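PDB 5CK4: putative signal recognition particle protein from Chaetomium thermophilum, which is the beta subunit of the signal recognition particle receptor, an Arf-like GTPase that binds GDP and GTP and is associated with secretory membranes. Local coordinates for residues L240-R244 with K277-E283. Where two conformers were deposited one is given. Numbering follows the deposited sequence.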
loop_
_atom_site.group_PDB
_atom_site.type_symbol
_atom_site.label_atom_id
_atom_site.label_comp_id
_atom_site.label_asym_id
_atom_site.label_seq_id
_atom_site.Cartn_x
_atom_site.Cartn_y
_atom_site.Cartn_z
ATOM N N LEU A 240 10.923 8.998 -3.965
ATOM C CA LEU A 240 10.193 8.651 -5.193
ATOM C C LEU A 240 10.534 9.630 -6.312
ATOM O O LEU A 240 10.685 9.236 -7.464
ATOM C CB LEU A 240 8.668 8.644 -4.946
ATOM C CG LEU A 240 8.154 7.560 -3.994
ATOM C CD1 LEU A 240 6.700 7.827 -3.608
ATOM C CD2 LEU A 240 8.296 6.159 -4.586
ATOM N N GLY A 241 10.636 10.911 -5.967
ATOM C CA GLY A 241 11.135 11.915 -6.893
ATOM C C GLY A 241 12.549 11.629 -7.383
ATOM O O GLY A 241 12.832 11.762 -8.578
ATOM N N ARG A 242 13.449 11.249 -6.475
ATOM C CA ARG A 242 14.820 10.935 -6.872
ATOM C C ARG A 242 14.840 9.762 -7.862
ATOM O O ARG A 242 15.568 9.787 -8.860
ATOM C CB ARG A 242 15.684 10.585 -5.657
ATOM C CG ARG A 242 17.136 10.348 -6.036
ATOM C CD ARG A 242 17.968 9.823 -4.875
ATOM N NE ARG A 242 17.510 8.500 -4.466
ATOM C CZ ARG A 242 17.885 7.362 -5.047
ATOM N NH1 ARG A 242 18.741 7.377 -6.062
ATOM N NH2 ARG A 242 17.402 6.205 -4.611
ATOM N N ILE A 243 14.049 8.736 -7.566
ATOM C CA ILE A 243 13.976 7.546 -8.422
ATOM C C ILE A 243 13.495 7.887 -9.829
ATOM O O ILE A 243 14.120 7.503 -10.817
ATOM C CB ILE A 243 13.047 6.462 -7.812
ATOM C CG1 ILE A 243 13.642 5.945 -6.501
ATOM C CG2 ILE A 243 12.847 5.289 -8.798
ATOM C CD1 ILE A 243 12.661 5.164 -5.643
ATOM N N ARG A 244 12.387 8.608 -9.933
ATOM C CA ARG A 244 11.863 8.908 -11.265
ATOM C C ARG A 244 12.821 9.787 -12.058
ATOM O O ARG A 244 12.950 9.621 -13.274
ATOM C CB ARG A 244 10.451 9.508 -11.213
ATOM C CG ARG A 244 10.355 10.930 -10.647
ATOM C CD ARG A 244 8.916 11.444 -10.717
ATOM N NE ARG A 244 8.802 12.847 -10.311
ATOM C CZ ARG A 244 7.661 13.524 -10.313
ATOM N NH1 ARG A 244 6.543 12.926 -10.718
ATOM N NH2 ARG A 244 7.641 14.802 -9.929
ATOM N N LYS A 277 7.317 18.878 -11.261
ATOM C CA LYS A 277 8.714 19.229 -10.990
ATOM C C LYS A 277 9.181 18.825 -9.590
ATOM O O LYS A 277 10.373 18.868 -9.287
ATOM C CB LYS A 277 8.945 20.725 -11.216
ATOM C CG LYS A 277 8.708 21.169 -12.652
ATOM C CD LYS A 277 9.541 20.358 -13.630
ATOM C CE LYS A 277 9.259 20.769 -15.070
ATOM N NZ LYS A 277 9.803 19.781 -16.051
ATOM N N GLU A 278 8.233 18.477 -8.728
ATOM C CA GLU A 278 8.544 17.941 -7.406
ATOM C C GLU A 278 7.438 16.973 -7.041
ATOM O O GLU A 278 6.273 17.378 -6.966
ATOM C CB GLU A 278 8.651 19.060 -6.350
ATOM C CG GLU A 278 9.923 19.904 -6.434
ATOM C CD GLU A 278 10.138 20.835 -5.237
ATOM O OE1 GLU A 278 9.356 20.754 -4.266
ATOM O OE2 GLU A 278 11.101 21.644 -5.267
ATOM N N PHE A 279 7.796 15.704 -6.824
ATOM C CA PHE A 279 6.803 14.681 -6.557
ATOM C C PHE A 279 6.035 14.937 -5.268
ATOM O O PHE A 279 6.638 15.213 -4.237
ATOM C CB PHE A 279 7.401 13.266 -6.478
ATOM C CG PHE A 279 6.350 12.214 -6.281
ATOM C CD1 PHE A 279 5.635 11.725 -7.374
ATOM C CD2 PHE A 279 6.034 11.744 -4.998
ATOM C CE1 PHE A 279 4.640 10.770 -7.212
ATOM C CE2 PHE A 279 5.044 10.797 -4.825
ATOM C CZ PHE A 279 4.338 10.304 -5.929
ATOM N N LYS A 280 4.708 14.814 -5.340
ATOM C CA LYS A 280 3.845 14.852 -4.159
ATOM C C LYS A 280 2.811 13.751 -4.317
ATOM O O LYS A 280 2.346 13.517 -5.418
ATOM C CB LYS A 280 3.111 16.197 -4.048
ATOM C CG LYS A 280 4.014 17.411 -3.928
ATOM C CD LYS A 280 4.754 17.436 -2.601
ATOM C CE LYS A 280 5.607 18.707 -2.517
ATOM N NZ LYS A 280 6.151 18.927 -1.157
ATOM N N PHE A 281 2.437 13.078 -3.235
ATOM C CA PHE A 281 1.435 12.014 -3.345
ATOM C C PHE A 281 0.118 12.541 -3.918
ATOM O O PHE A 281 -0.617 11.827 -4.624
ATOM C CB PHE A 281 1.208 11.341 -1.989
ATOM C CG PHE A 281 2.329 10.433 -1.583
ATOM C CD1 PHE A 281 2.660 9.324 -2.358
ATOM C CD2 PHE A 281 3.064 10.684 -0.435
ATOM C CE1 PHE A 281 3.702 8.484 -1.982
ATOM C CE2 PHE A 281 4.099 9.843 -0.050
ATOM C CZ PHE A 281 4.429 8.749 -0.829
ATOM N N GLU A 282 -0.165 13.806 -3.637
ATOM C CA GLU A 282 -1.389 14.419 -4.128
ATOM C C GLU A 282 -1.455 14.447 -5.651
ATOM O O GLU A 282 -2.542 14.462 -6.248
ATOM C CB GLU A 282 -1.552 15.836 -3.570
ATOM C CG GLU A 282 -1.982 15.871 -2.101
ATOM C CD GLU A 282 -0.829 15.648 -1.125
ATOM O OE1 GLU A 282 0.327 15.490 -1.566
ATOM O OE2 GLU A 282 -1.089 15.643 0.100
ATOM N N GLU A 283 -0.301 14.456 -6.297
ATOM C CA GLU A 283 -0.307 14.565 -7.753
ATOM C C GLU A 283 -0.881 13.292 -8.407
ATOM O O GLU A 283 -1.309 13.303 -9.569
ATOM C CB GLU A 283 1.092 14.907 -8.260
ATOM C CG GLU A 283 1.993 13.745 -8.646
ATOM C CD GLU A 283 3.348 14.252 -9.152
ATOM O OE1 GLU A 283 3.897 15.172 -8.506
ATOM O OE2 GLU A 283 3.850 13.760 -10.192
#
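Helix 229-249 of this Arf-like GTPase meets the loop that leads on to strand 291-295, and the side chain of Phe279 fills the space between them. The loop comes nearest the helix where Gly241 CA lies 5.2 Å from Phe279 CA; lacking a side chain, Gly241 lets Phe279 CB come to 4.0 Å from Gly241 CA. With chi1 in t, the Phe279 ring lies with one face over Leu240 CB. Leu240, in the mt rotamer, brings CD1 against both aromatic rings, 3.6 Å from Phe279 CE2 and 3.5 Å from Phe281 CE1; its branched aliphatic side chain also packs on Tyr190 of helix 180-201. Phe281, buried and apolar, reaches Val291 and Val293 of strand 291-295. One turn further on, the side chain of Arg244 extends from the helix with chi1 in p and the rest straight, long enough for NH1 to reach Glu283 OE2 in a 2.9 Å salt bridge. That guanidinium also bonds to Leu271 O and Ser276 OG. Glu283 shares the same Ser276 hydroxyl, and Glu283 OE1 accepts a 3.3 Å hydrogen bond from Lys280 N. Apolar packing thus joins loop to helix, while a buried arginine has its charge balanced by Glu283.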